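Local coordinates for protein dioxygenase (Pseudomonas brassicacearum, PDB 5V2D) that probably cleaves the alpha,beta double bond of lignin-derived stilbenes with molecular oxygen at a non-haem iron centre, giving aromatic aldehydes, at residues I79-D84 with N325-F330; V122-F127 with F201-K206; L154-L159 with M237-A242; T186-L191 with Q302-N307. All coordinates share one frame; numbering follows the deposited sequence.

Contact 1. Residues I79-D84 with N325-F330; sequences IFFNGD and NIFYFF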
loop_
_atom_site.group_PDB
_atom_site.type_symbol
_atom_site.label_atom_id
_atom_site.label_comp_id
_atom_site.label_asym_id
_atom_site.label_seq_id
_atom_site.Cartn_x
_atom_site.Cartn_y
_atom_site.Cartn_z
ATOM N N ILE A 79 15.333 3.298 -3.673
ATOM C CA ILE A 79 14.420 2.173 -3.472
ATOM C C ILE A 79 13.087 2.532 -4.109
ATOM O O ILE A 79 12.759 3.762 -4.321
ATOM C CB ILE A 79 14.299 1.763 -2.016
ATOM C CG1 ILE A 79 13.552 2.824 -1.191
ATOM C CG2 ILE A 79 15.708 1.432 -1.469
ATOM C CD1 ILE A 79 13.250 2.429 0.212
ATOM N N PHE A 80 12.327 1.494 -4.447
ATOM C CA PHE A 80 11.041 1.710 -5.148
ATOM C C PHE A 80 10.097 2.563 -4.354
ATOM O O PHE A 80 9.429 3.441 -4.914
ATOM C CB PHE A 80 10.399 0.327 -5.414
ATOM C CG PHE A 80 8.982 0.393 -5.918
ATOM C CD1 PHE A 80 7.988 -0.149 -5.187
ATOM C CD2 PHE A 80 8.712 0.931 -7.120
ATOM C CE1 PHE A 80 6.656 -0.169 -5.648
ATOM C CE2 PHE A 80 7.399 0.983 -7.585
ATOM C CZ PHE A 80 6.377 0.408 -6.831
ATOM N N PHE A 81 10.074 2.402 -3.042
ATOM C CA PHE A 81 9.175 3.131 -2.161
ATOM C C PHE A 81 9.456 4.658 -2.114
ATOM O O PHE A 81 8.725 5.389 -1.457
ATOM C CB PHE A 81 9.219 2.593 -0.725
ATOM C CG PHE A 81 8.727 1.207 -0.538
ATOM C CD1 PHE A 81 7.815 0.601 -1.361
ATOM C CD2 PHE A 81 9.030 0.543 0.675
ATOM C CE1 PHE A 81 7.362 -0.719 -1.153
ATOM C CE2 PHE A 81 8.536 -0.748 0.953
ATOM C CZ PHE A 81 7.729 -1.398 0.008
ATOM N N ASN A 82 10.518 5.112 -2.756
ATOM C CA ASN A 82 10.907 6.525 -2.657
ATOM C C ASN A 82 10.516 7.400 -3.870
ATOM O O ASN A 82 10.817 8.572 -3.910
ATOM C CB ASN A 82 12.396 6.646 -2.417
ATOM C CG ASN A 82 12.777 7.889 -1.598
ATOM O OD1 ASN A 82 11.892 8.569 -0.944
ATOM N ND2 ASN A 82 14.075 8.154 -1.567
ATOM N N GLY A 83 9.796 6.846 -4.822
ATOM C CA GLY A 83 9.530 7.553 -6.072
ATOM C C GLY A 83 8.340 8.518 -5.930
ATOM O O GLY A 83 7.396 8.230 -5.187
ATOM N N ASP A 84 8.414 9.625 -6.626
ATOM C CA ASP A 84 7.308 10.626 -6.659
ATOM C C ASP A 84 5.976 9.926 -6.968
ATOM O O ASP A 84 5.899 9.122 -7.896
ATOM C CB ASP A 84 7.602 11.679 -7.685
ATOM C CG ASP A 84 8.929 12.386 -7.383
ATOM O OD1 ASP A 84 8.941 13.244 -6.479
ATOM O OD2 ASP A 84 9.903 12.077 -8.080
ATOM N N ASN A 325 13.153 -10.639 7.728
ATOM C CA ASN A 325 13.215 -9.319 7.143
ATOM C C ASN A 325 13.161 -9.380 5.601
ATOM O O ASN A 325 14.123 -9.809 4.962
ATOM C CB ASN A 325 14.480 -8.574 7.543
ATOM C CG ASN A 325 14.485 -7.154 7.066
ATOM O OD1 ASN A 325 13.432 -6.626 6.761
ATOM N ND2 ASN A 325 15.670 -6.535 6.976
ATOM N N ILE A 326 12.061 -8.898 5.035
ATOM C CA ILE A 326 11.940 -8.760 3.558
ATOM C C ILE A 326 12.451 -7.396 3.020
ATOM O O ILE A 326 12.554 -7.189 1.818
ATOM C CB ILE A 326 10.466 -8.963 3.156
ATOM C CG1 ILE A 326 10.372 -9.413 1.677
ATOM C CG2 ILE A 326 9.646 -7.708 3.460
ATOM C CD1 ILE A 326 9.052 -10.133 1.284
ATOM N N PHE A 327 12.731 -6.469 3.928
ATOM C CA PHE A 327 13.172 -5.135 3.605
ATOM C C PHE A 327 14.687 -5.090 3.575
ATOM O O PHE A 327 15.340 -4.714 4.531
ATOM C CB PHE A 327 12.443 -4.077 4.510
ATOM C CG PHE A 327 10.915 -3.888 4.170
ATOM C CD1 PHE A 327 10.351 -4.292 2.909
ATOM C CD2 PHE A 327 10.060 -3.310 5.068
ATOM C CE1 PHE A 327 8.961 -4.089 2.601
ATOM C CE2 PHE A 327 8.695 -3.114 4.782
ATOM C CZ PHE A 327 8.133 -3.487 3.547
ATOM N N TYR A 328 15.237 -5.448 2.398
ATOM C CA TYR A 328 16.699 -5.432 2.199
ATOM C C TYR A 328 17.327 -4.052 2.448
ATOM O O TYR A 328 18.459 -3.993 2.871
ATOM C CB TYR A 328 17.112 -6.068 0.821
ATOM C CG TYR A 328 16.673 -5.225 -0.363
ATOM C CD1 TYR A 328 15.436 -5.469 -1.046
ATOM C CD2 TYR A 328 17.444 -4.105 -0.741
ATOM C CE1 TYR A 328 15.010 -4.631 -2.086
ATOM C CE2 TYR A 328 17.034 -3.263 -1.785
ATOM C CZ TYR A 328 15.820 -3.526 -2.452
ATOM O OH TYR A 328 15.470 -2.612 -3.474
ATOM N N PHE A 329 16.573 -2.941 2.293
ATOM C CA PHE A 329 17.091 -1.556 2.485
ATOM C C PHE A 329 17.003 -1.090 3.907
ATOM O O PHE A 329 17.416 0.054 4.260
ATOM C CB PHE A 329 16.293 -0.587 1.542
ATOM C CG PHE A 329 14.828 -0.952 1.382
ATOM C CD1 PHE A 329 14.398 -1.776 0.372
ATOM C CD2 PHE A 329 13.890 -0.515 2.303
ATOM C CE1 PHE A 329 13.044 -2.165 0.251
ATOM C CE2 PHE A 329 12.523 -0.892 2.159
ATOM C CZ PHE A 329 12.105 -1.710 1.163
ATOM N N PHE A 330 16.447 -1.943 4.788
ATOM C CA PHE A 330 16.533 -1.682 6.226
ATOM C C PHE A 330 17.216 -2.871 6.938
ATOM O O PHE A 330 16.633 -3.499 7.781
ATOM C CB PHE A 330 15.143 -1.460 6.871
ATOM C CG PHE A 330 14.277 -0.383 6.183
ATOM C CD1 PHE A 330 14.808 0.869 5.870
ATOM C CD2 PHE A 330 12.921 -0.609 5.915
ATOM C CE1 PHE A 330 14.027 1.838 5.287
ATOM C CE2 PHE A 330 12.127 0.366 5.365
ATOM C CZ PHE A 330 12.691 1.586 5.012
HETATM O O HOH W 1 13.112 -1.155 -3.776
#

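Contact 2. Residues V122-F127 with F201-K206; sequences VYRNAF and FSYEAK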
loop_
_atom_site.group_PDB
_atom_site.type_symbol
_atom_site.label_atom_id
_atom_site.label_comp_id
_atom_site.label_asym_id
_atom_site.label_seq_id
_atom_site.Cartn_x
_atom_site.Cartn_y
_atom_site.Cartn_z
ATOM N N VAL A 122 18.576 9.695 0.862
ATOM C CA VAL A 122 18.198 8.418 1.395
ATOM C C VAL A 122 16.748 8.462 1.812
ATOM O O VAL A 122 16.287 9.479 2.386
ATOM C CB VAL A 122 19.116 8.067 2.611
ATOM C CG1 VAL A 122 18.603 6.855 3.367
ATOM C CG2 VAL A 122 20.580 7.787 2.128
ATOM N N TYR A 123 16.029 7.369 1.550
ATOM C CA TYR A 123 14.603 7.221 1.906
ATOM C C TYR A 123 14.337 7.662 3.330
ATOM O O TYR A 123 14.951 7.136 4.287
ATOM C CB TYR A 123 14.140 5.770 1.697
ATOM C CG TYR A 123 12.726 5.468 2.063
ATOM C CD1 TYR A 123 12.433 4.802 3.231
ATOM C CD2 TYR A 123 11.622 5.894 1.250
ATOM C CE1 TYR A 123 11.083 4.507 3.590
ATOM C CE2 TYR A 123 10.306 5.570 1.614
ATOM C CZ TYR A 123 10.040 4.875 2.767
ATOM O OH TYR A 123 8.759 4.609 3.249
ATOM N N ARG A 124 13.435 8.638 3.470
ATOM C CA ARG A 124 12.935 9.121 4.775
ATOM C C ARG A 124 14.094 9.616 5.655
ATOM O O ARG A 124 14.070 9.515 6.887
ATOM C CB ARG A 124 12.085 8.071 5.490
ATOM C CG ARG A 124 10.702 7.828 4.814
ATOM C CD ARG A 124 9.691 7.159 5.741
ATOM N NE ARG A 124 9.452 7.944 6.957
ATOM C CZ ARG A 124 8.605 7.614 7.948
ATOM N NH1 ARG A 124 8.023 6.442 7.903
ATOM N NH2 ARG A 124 8.376 8.461 9.006
ATOM N N ASN A 125 15.160 10.113 5.006
ATOM C CA ASN A 125 16.259 10.685 5.751
ATOM C C ASN A 125 16.612 12.035 5.116
ATOM O O ASN A 125 17.514 12.154 4.238
ATOM C CB ASN A 125 17.446 9.698 5.821
ATOM C CG ASN A 125 18.599 10.258 6.677
ATOM O OD1 ASN A 125 18.507 11.423 7.102
ATOM N ND2 ASN A 125 19.680 9.475 6.902
ATOM N N ALA A 126 15.906 13.032 5.592
ATOM C CA ALA A 126 16.094 14.392 5.025
ATOM C C ALA A 126 17.473 14.989 5.355
ATOM O O ALA A 126 17.931 15.887 4.661
ATOM C CB ALA A 126 14.987 15.328 5.515
ATOM N N PHE A 127 18.187 14.460 6.349
ATOM C CA PHE A 127 19.575 14.917 6.549
ATOM C C PHE A 127 20.464 14.658 5.365
ATOM O O PHE A 127 21.495 15.257 5.315
ATOM C CB PHE A 127 20.222 14.282 7.821
ATOM C CG PHE A 127 19.428 14.534 9.072
ATOM C CD1 PHE A 127 19.403 15.841 9.630
ATOM C CD2 PHE A 127 18.655 13.520 9.679
ATOM C CE1 PHE A 127 18.655 16.107 10.791
ATOM C CE2 PHE A 127 17.888 13.811 10.811
ATOM C CZ PHE A 127 17.914 15.088 11.384
ATOM N N PHE A 201 -4.529 6.856 11.548
ATOM C CA PHE A 201 -3.607 6.871 12.676
ATOM C C PHE A 201 -2.314 7.532 12.246
ATOM O O PHE A 201 -2.120 7.814 11.047
ATOM C CB PHE A 201 -3.385 5.477 13.239
ATOM C CG PHE A 201 -2.544 4.598 12.366
ATOM C CD1 PHE A 201 -1.116 4.527 12.557
ATOM C CD2 PHE A 201 -3.098 3.852 11.358
ATOM C CE1 PHE A 201 -0.346 3.768 11.709
ATOM C CE2 PHE A 201 -2.298 3.058 10.520
ATOM C CZ PHE A 201 -0.939 3.002 10.694
ATOM N N SER A 202 -1.418 7.759 13.202
ATOM C CA SER A 202 -0.068 8.310 12.935
ATOM C C SER A 202 0.960 7.622 13.855
ATOM O O SER A 202 0.634 7.344 15.029
ATOM C CB SER A 202 -0.086 9.802 13.216
ATOM O OG SER A 202 1.247 10.307 13.326
ATOM N N TYR A 203 2.122 7.239 13.326
ATOM C CA TYR A 203 3.257 6.835 14.149
ATOM C C TYR A 203 4.401 7.844 13.892
ATOM O O TYR A 203 4.345 8.639 12.940
ATOM C CB TYR A 203 3.687 5.375 13.971
ATOM C CG TYR A 203 4.445 5.105 12.688
ATOM C CD1 TYR A 203 3.748 4.869 11.489
ATOM C CD2 TYR A 203 5.803 5.074 12.680
ATOM C CE1 TYR A 203 4.396 4.614 10.319
ATOM C CE2 TYR A 203 6.526 4.837 11.500
ATOM C CZ TYR A 203 5.840 4.604 10.332
ATOM O OH TYR A 203 6.568 4.328 9.175
ATOM N N GLU A 204 5.418 7.827 14.751
ATOM C CA GLU A 204 6.374 8.924 14.850
ATOM C C GLU A 204 5.651 10.255 14.865
ATOM O O GLU A 204 5.972 11.238 14.159
ATOM C CB GLU A 204 7.421 8.841 13.724
ATOM C CG GLU A 204 8.395 7.647 13.921
ATOM C CD GLU A 204 9.491 7.657 12.856
ATOM O OE1 GLU A 204 10.363 8.567 12.837
ATOM O OE2 GLU A 204 9.464 6.728 12.005
ATOM N N ALA A 205 4.616 10.292 15.676
ATOM C CA ALA A 205 3.589 11.322 15.553
ATOM C C ALA A 205 4.043 12.682 16.063
ATOM O O ALA A 205 3.358 13.696 15.788
ATOM C CB ALA A 205 2.352 10.900 16.266
ATOM N N LYS A 206 5.155 12.724 16.813
ATOM C CA LYS A 206 5.737 14.029 17.186
ATOM C C LYS A 206 7.097 14.263 16.618
ATOM O O LYS A 206 7.835 15.099 17.151
ATOM C CB LYS A 206 5.795 14.123 18.725
ATOM C CG LYS A 206 4.414 14.104 19.309
ATOM C CD LYS A 206 4.465 14.352 20.809
ATOM C CE LYS A 206 3.035 14.580 21.300
ATOM N NZ LYS A 206 3.045 14.608 22.780
HETATM O O HOH W 2 5.668 7.927 10.136
HETATM O O HOH W 3 9.696 10.568 11.093
#

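Contact 3. Residues L154-L159 with M237-A242; sequences LKEDAL and MVHDFA. With FE (Fe (III) ion), chain E.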
loop_
_atom_site.group_PDB
_atom_site.type_symbol
_atom_site.label_atom_id
_atom_site.label_comp_id
_atom_site.label_asym_id
_atom_site.label_seq_id
_atom_site.Cartn_x
_atom_site.Cartn_y
_atom_site.Cartn_z
ATOM N N LEU A 154 -1.591 9.625 -0.151
ATOM C CA LEU A 154 -1.063 9.468 1.188
ATOM C C LEU A 154 0.341 8.820 1.186
ATOM O O LEU A 154 0.635 7.901 0.412
ATOM C CB LEU A 154 -1.968 8.617 2.007
ATOM C CG LEU A 154 -3.426 9.090 2.062
ATOM C CD1 LEU A 154 -4.339 7.960 1.532
ATOM C CD2 LEU A 154 -3.783 9.397 3.505
ATOM N N LYS A 155 1.122 9.237 2.172
ATOM C CA LYS A 155 2.321 8.568 2.499
ATOM C C LYS A 155 2.644 8.854 3.977
ATOM O O LYS A 155 2.506 9.938 4.423
ATOM C CB LYS A 155 3.327 9.167 1.608
ATOM C CG LYS A 155 4.722 9.053 1.913
ATOM C CD LYS A 155 5.284 7.849 1.673
ATOM C CE LYS A 155 6.755 8.100 1.284
ATOM N NZ LYS A 155 7.183 6.662 1.033
ATOM N N GLU A 156 3.081 7.824 4.659
ATOM C CA GLU A 156 3.056 7.770 6.116
ATOM C C GLU A 156 4.080 8.648 6.823
ATOM O O GLU A 156 4.126 8.659 8.062
ATOM C CB GLU A 156 3.211 6.322 6.608
ATOM C CG GLU A 156 4.630 5.727 6.363
ATOM C CD GLU A 156 4.581 4.188 6.370
ATOM O OE1 GLU A 156 3.758 3.618 5.613
ATOM O OE2 GLU A 156 5.353 3.545 7.133
ATOM N N ASP A 157 4.881 9.386 6.080
ATOM C CA ASP A 157 5.873 10.338 6.649
ATOM C C ASP A 157 5.340 11.748 6.742
ATOM O O ASP A 157 6.050 12.627 7.158
ATOM C CB ASP A 157 7.183 10.344 5.855
ATOM C CG ASP A 157 7.033 10.811 4.432
ATOM O OD1 ASP A 157 5.870 10.925 3.922
ATOM O OD2 ASP A 157 8.130 11.039 3.767
ATOM N N ALA A 158 4.078 11.991 6.340
ATOM C CA ALA A 158 3.563 13.344 6.292
ATOM C C ALA A 158 2.043 13.336 6.177
ATOM O O ALA A 158 1.433 12.259 6.032
ATOM C CB ALA A 158 4.192 14.092 5.124
ATOM N N LEU A 159 1.467 14.529 6.210
ATOM C CA LEU A 159 0.063 14.692 5.920
ATOM C C LEU A 159 -0.160 14.405 4.438
ATOM O O LEU A 159 0.771 14.499 3.621
ATOM C CB LEU A 159 -0.330 16.153 6.211
ATOM C CG LEU A 159 -0.423 16.543 7.713
ATOM C CD1 LEU A 159 -0.611 18.054 7.790
ATOM C CD2 LEU A 159 -1.596 15.876 8.331
ATOM N N MET A 237 8.041 0.957 12.932
ATOM C CA MET A 237 7.136 1.114 11.749
ATOM C C MET A 237 5.753 0.565 12.094
ATOM O O MET A 237 5.615 -0.592 12.530
ATOM C CB MET A 237 7.661 0.372 10.545
ATOM C CG MET A 237 6.772 0.574 9.293
ATOM S SD MET A 237 7.318 -0.385 7.846
ATOM C CE MET A 237 8.578 0.732 7.348
ATOM N N VAL A 238 4.730 1.379 11.873
ATOM C CA VAL A 238 3.343 0.907 11.882
ATOM C C VAL A 238 2.787 1.241 10.502
ATOM O O VAL A 238 2.278 2.398 10.243
ATOM C CB VAL A 238 2.501 1.543 12.970
ATOM C CG1 VAL A 238 1.136 0.861 13.039
ATOM C CG2 VAL A 238 3.161 1.374 14.331
ATOM N N HIS A 239 2.882 0.248 9.612
ATOM C CA HIS A 239 2.538 0.519 8.206
ATOM C C HIS A 239 1.016 0.527 7.999
ATOM O O HIS A 239 0.451 1.427 7.366
ATOM C CB HIS A 239 3.287 -0.427 7.245
ATOM C CG HIS A 239 2.958 -0.176 5.797
ATOM N ND1 HIS A 239 3.250 1.024 5.175
ATOM C CD2 HIS A 239 2.236 -0.909 4.912
ATOM C CE1 HIS A 239 2.821 0.975 3.926
ATOM N NE2 HIS A 239 2.184 -0.173 3.755
ATOM N N ASP A 240 0.372 -0.558 8.449
ATOM C CA ASP A 240 -1.056 -0.770 8.269
ATOM C C ASP A 240 -1.642 -0.930 9.657
ATOM O O ASP A 240 -0.920 -1.002 10.633
ATOM C CB ASP A 240 -1.249 -2.000 7.366
ATOM C CG ASP A 240 -2.620 -2.056 6.662
ATOM O OD1 ASP A 240 -3.568 -1.327 7.085
ATOM O OD2 ASP A 240 -2.755 -2.899 5.712
ATOM N N PHE A 241 -2.946 -0.948 9.771
ATOM C CA PHE A 241 -3.604 -1.187 11.060
ATOM C C PHE A 241 -4.921 -1.884 10.825
ATOM O O PHE A 241 -5.206 -2.255 9.734
ATOM C CB PHE A 241 -3.720 0.115 11.892
ATOM C CG PHE A 241 -4.899 0.976 11.585
ATOM C CD1 PHE A 241 -5.179 1.377 10.330
ATOM C CD2 PHE A 241 -5.720 1.418 12.608
ATOM C CE1 PHE A 241 -6.240 2.258 10.065
ATOM C CE2 PHE A 241 -6.819 2.272 12.358
ATOM C CZ PHE A 241 -7.078 2.676 11.092
ATOM N N ALA A 242 -5.628 -2.175 11.900
ATOM C CA ALA A 242 -6.910 -2.857 11.801
ATOM C C ALA A 242 -7.904 -2.083 12.647
ATOM O O ALA A 242 -7.595 -1.634 13.768
ATOM C CB ALA A 242 -6.773 -4.242 12.329
HETATM FE FE FE E . 0.943 -0.646 2.167
HETATM O O HOH W 4 1.134 3.652 6.192
HETATM O O HOH W 5 2.650 -0.697 1.009
#

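Contact 4. Residues T186-L191 with Q302-N307; sequences TAHPKL and QGHTLN. With FE (Fe (III) ion), chain E.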
loop_
_atom_site.group_PDB
_atom_site.type_symbol
_atom_site.label_atom_id
_atom_site.label_comp_id
_atom_site.label_asym_id
_atom_site.label_seq_id
_atom_site.Cartn_x
_atom_site.Cartn_y
_atom_site.Cartn_z
ATOM N N THR A 186 -1.150 8.164 8.367
ATOM C CA THR A 186 -0.957 6.857 7.721
ATOM C C THR A 186 -1.270 6.882 6.251
ATOM O O THR A 186 -2.131 7.672 5.804
ATOM C CB THR A 186 -1.843 5.782 8.407
ATOM O OG1 THR A 186 -1.536 4.500 7.921
ATOM C CG2 THR A 186 -3.284 6.057 8.237
ATOM N N ALA A 187 -0.659 5.968 5.505
ATOM C CA ALA A 187 -1.120 5.687 4.139
ATOM C C ALA A 187 -2.107 4.508 4.138
ATOM O O ALA A 187 -2.524 4.098 3.071
ATOM C CB ALA A 187 0.079 5.392 3.253
ATOM N N HIS A 188 -2.495 3.963 5.294
ATOM C CA HIS A 188 -3.485 2.903 5.337
ATOM C C HIS A 188 -4.740 3.240 6.158
ATOM O O HIS A 188 -5.114 2.461 7.025
ATOM C CB HIS A 188 -2.857 1.604 5.781
ATOM C CG HIS A 188 -2.155 0.929 4.657
ATOM N ND1 HIS A 188 -2.879 0.389 3.625
ATOM C CD2 HIS A 188 -0.851 0.740 4.359
ATOM C CE1 HIS A 188 -2.026 -0.087 2.715
ATOM N NE2 HIS A 188 -0.796 0.073 3.158
ATOM N N PRO A 189 -5.374 4.379 5.877
ATOM C CA PRO A 189 -6.633 4.646 6.504
ATOM C C PRO A 189 -7.681 3.696 5.978
ATOM O O PRO A 189 -7.467 3.088 4.878
ATOM C CB PRO A 189 -6.937 6.068 6.051
ATOM C CG PRO A 189 -6.375 6.165 4.673
ATOM C CD PRO A 189 -5.083 5.334 4.788
ATOM N N LYS A 190 -8.759 3.529 6.726
ATOM C CA LYS A 190 -9.886 2.683 6.282
ATOM C C LYS A 190 -11.143 3.531 6.264
ATOM O O LYS A 190 -11.270 4.458 7.059
ATOM C CB LYS A 190 -10.144 1.593 7.295
ATOM C CG LYS A 190 -9.007 0.785 7.860
ATOM C CD LYS A 190 -8.377 -0.025 6.819
ATOM C CE LYS A 190 -7.219 -0.792 7.463
ATOM N NZ LYS A 190 -6.213 -1.079 6.424
ATOM N N LEU A 191 -12.077 3.189 5.408
ATOM C CA LEU A 191 -13.475 3.748 5.460
ATOM C C LEU A 191 -14.414 2.797 6.157
ATOM O O LEU A 191 -14.543 1.589 5.818
ATOM C CB LEU A 191 -14.041 3.930 4.067
ATOM C CG LEU A 191 -13.325 4.960 3.233
ATOM C CD1 LEU A 191 -13.982 4.888 1.817
ATOM C CD2 LEU A 191 -13.396 6.368 3.900
ATOM N N GLN A 302 4.603 -8.307 10.247
ATOM C CA GLN A 302 3.171 -8.187 9.973
ATOM C C GLN A 302 2.991 -7.570 8.575
ATOM O O GLN A 302 3.491 -6.442 8.325
ATOM C CB GLN A 302 2.529 -7.272 10.994
ATOM C CG GLN A 302 2.717 -7.725 12.454
ATOM C CD GLN A 302 3.868 -7.031 13.169
ATOM O OE1 GLN A 302 4.961 -6.921 12.612
ATOM N NE2 GLN A 302 3.638 -6.607 14.395
ATOM N N GLY A 303 2.306 -8.257 7.693
ATOM C CA GLY A 303 1.930 -7.678 6.348
ATOM C C GLY A 303 0.671 -6.816 6.421
ATOM O O GLY A 303 0.220 -6.426 7.500
ATOM N N HIS A 304 0.095 -6.545 5.252
ATOM C CA HIS A 304 -1.113 -5.733 5.150
ATOM C C HIS A 304 -2.335 -6.428 5.737
ATOM O O HIS A 304 -2.519 -7.618 5.576
ATOM C CB HIS A 304 -1.383 -5.444 3.668
ATOM C CG HIS A 304 -0.426 -4.469 3.121
ATOM N ND1 HIS A 304 0.576 -4.807 2.245
ATOM C CD2 HIS A 304 -0.387 -3.129 3.254
ATOM C CE1 HIS A 304 1.252 -3.701 1.948
ATOM N NE2 HIS A 304 0.685 -2.682 2.556
ATOM N N THR A 305 -3.199 -5.650 6.346
ATOM C CA THR A 305 -4.468 -6.146 6.843
ATOM C C THR A 305 -5.407 -6.573 5.747
ATOM O O THR A 305 -5.786 -5.761 4.888
ATOM C CB THR A 305 -5.121 -5.037 7.681
ATOM O OG1 THR A 305 -4.220 -4.651 8.714
ATOM C CG2 THR A 305 -6.442 -5.475 8.308
ATOM N N LEU A 306 -5.843 -7.829 5.771
ATOM C CA LEU A 306 -6.936 -8.263 4.884
ATOM C C LEU A 306 -8.236 -7.694 5.457
ATOM O O LEU A 306 -8.933 -6.910 4.828
ATOM C CB LEU A 306 -6.975 -9.751 4.722
ATOM C CG LEU A 306 -8.253 -10.292 4.080
ATOM C CD1 LEU A 306 -8.544 -9.693 2.690
ATOM C CD2 LEU A 306 -8.120 -11.830 3.992
ATOM N N ASN A 307 -8.525 -8.034 6.691
ATOM C CA ASN A 307 -9.684 -7.536 7.397
ATOM C C ASN A 307 -9.530 -7.884 8.870
ATOM O O ASN A 307 -8.644 -8.622 9.252
ATOM C CB ASN A 307 -11.034 -8.036 6.806
ATOM C CG ASN A 307 -12.202 -7.194 7.236
ATOM O OD1 ASN A 307 -12.068 -6.011 7.601
ATOM N ND2 ASN A 307 -13.392 -7.800 7.169
HETATM FE FE FE E . 0.943 -0.646 2.167
HETATM O O HOH W 5 2.650 -0.697 1.009
#

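Contact 1. Residues I79-D84 with N325-F330
The hydroxyl of Y328 reaches across to the backbone of F80 through a single water, which accepts from F80 N at 2.8 Å and lies equally close, 2.8 Å, to Y328 OH. The same hydroxyl has a second, weak partner in E30. No direct hydrogen bond joins 79-84 to 325-330, and beside this water bridge the contact is hydrocarbon. CD1 of I79 sits over one face of the F329 ring, 3.9 Å from its centroid, a CH-pi contact, while CG2 of I79 rests near CB of F329. F81 comes in edge first: its CE2 lies 3.7 Å from F327 CE1, with the F81 edge turned to the F327 face in an offset T-shaped pair, planes at 90°. The same CE2 is 3.7 Å from F329 CZ, at an oblique angle. F329 is itself wedged between neighbours, CD1 pointing at the face of Y328 and CD2 at that of F330. At the far end N325 OD1 accepts from F327 N, an Asx turn that leads into the type I turn F327-F330. This aromatic cluster joins two interstrand loops, with the F81 side chain about 7 Å from the iron at nearest atoms, consistent with the apolar substrate cavity of carotenoid cleavage oxygenases.

Contact 2. Residues V122-F127 with F201-K206
R124 reaches out from a type II turn to meet Y203 and E204, and its side chain finds a different neighbour at each step. CB starts the chain with CG anti to the carbonyl carbon (chi1 -71°), which lays CG over the face of the Y123 ring. A bend at chi3 follows, and NE passes 3.5 Å from CB of D157. At the tip NH1 donates to Y203 OH at 2.9 Å, the oxygen lying close to the guanidinium plane although the bond is bent (133°). NH2 gives a hydrogen to a water that in turn donates to Y203 O, and a second water links it weakly to E204 OE1. E204 OE2 stands 3.6 Å from NH2, well out of the plane, a long salt bridge of charge alone; its stronger partner is H268, as E156 is for Y203 OH. A leucine in place of R124 would probably cost the Y203 hydroxyl its guanidinium donor, leave E204 without the arginine charge beside it and take one partner from each water. The R124 loop, between helix 107-115 and strand 143-147, thereby meets strand 198-203 and the turn that follows, with F269 of strand 269-271 touching all three side chains.

Contact 3. Residues L154-L159 with M237-A242
E156 and H239 meet in the tight half of this contact, where H239 ND1 donates to E156 OE1 at 2.7 Å. The oxygen uses its syn lone pair and lies 17° out of the imidazole plane; the N-H...O angle is 142°, and the carboxylate is turned well away from coplanarity with the ring. With CG of H239 anti to its backbone N (chi1 -180°), the ring projects so that ND1 faces the glutamate while NE2 binds the iron at 2.1 Å. A water closes a small polar circuit beside this bond, donating to E156 OE1 at 2.7 Å and to H239 O at 2.6 Å, so OE1 is gripped twice. Toward M237 the contact is looser, E156 OE2 standing 3.9 Å from M237 CG; that oxygen is held instead from outside the two segments, by a strong hydrogen bond with the Y203 hydroxyl. On the far side of the imidazole the iron carries a water ligand, 2.1 Å away. Shortening E156 to an alanine is likely to strip H239 ND1 of its acceptor, leave the Y203 hydroxyl and the bridging water each short of a partner, and let the imidazole turn more easily about its metal bond. As E156 takes the ND1 hydrogen, the NE2 lone pair is directed at the iron. A carboxylate at this distance is likely to make the imidazole a somewhat stronger donor, as expected of the second-shell glutamates around the four-histidine iron of carotenoid cleavage oxygenases.

Contact 4. Residues T186-L191 with Q302-N307
Matching first torsions aim H188 and H304 at one iron: in both, CG stands anti to the carbonyl carbon, chi1 -81° in H188 and -73° in H304. Each NE2 binds the metal at 2.1 Å, which brings H188 NE2 to 3.2 Å from H304 NE2, a closeness owed to the shared metal and not to a hydrogen bond. The rings meet obliquely, their planes 62° apart, with CE1 of H188 beside CD2 of H304. The iron-bound water lies in the plane of the H304 ring. Behind H188, an ST turn in which T186 OG1 accepts from H188 N at 2.8 Å steadies the backbone; behind H304, ND1 bonds to E372. K190 runs up to T305, NZ 4.3 Å from CB, but its charge is paired with D240, whose other oxygen accepts from T305 N. The segments lie at the first strands of two four-stranded antiparallel sheets, and with H239 and H495 they complete the four-histidine iron centre that marks the seven-bladed propellers of carotenoid cleavage oxygenases.

Followed from the N terminus, the chain opens contact 1 at 79-84 and closes it only at 325-330, so the other three all lie within that long loop. Segments 122-127, 154-159 and 186-191 then come in turn, and their partners 201-206, 237-242 and 302-307 follow in the same order, so contacts 2, 3 and 4 cross one another pairwise. Contact 2 leads into contact 3 through Y203 and E156, and contact 3 into contact 4 through the common iron and D240. Contact 1 bears on contact 2 at Y123 and on contact 3 at K155. Together they tie the loops over the metal to sheets that follow one another round the propeller.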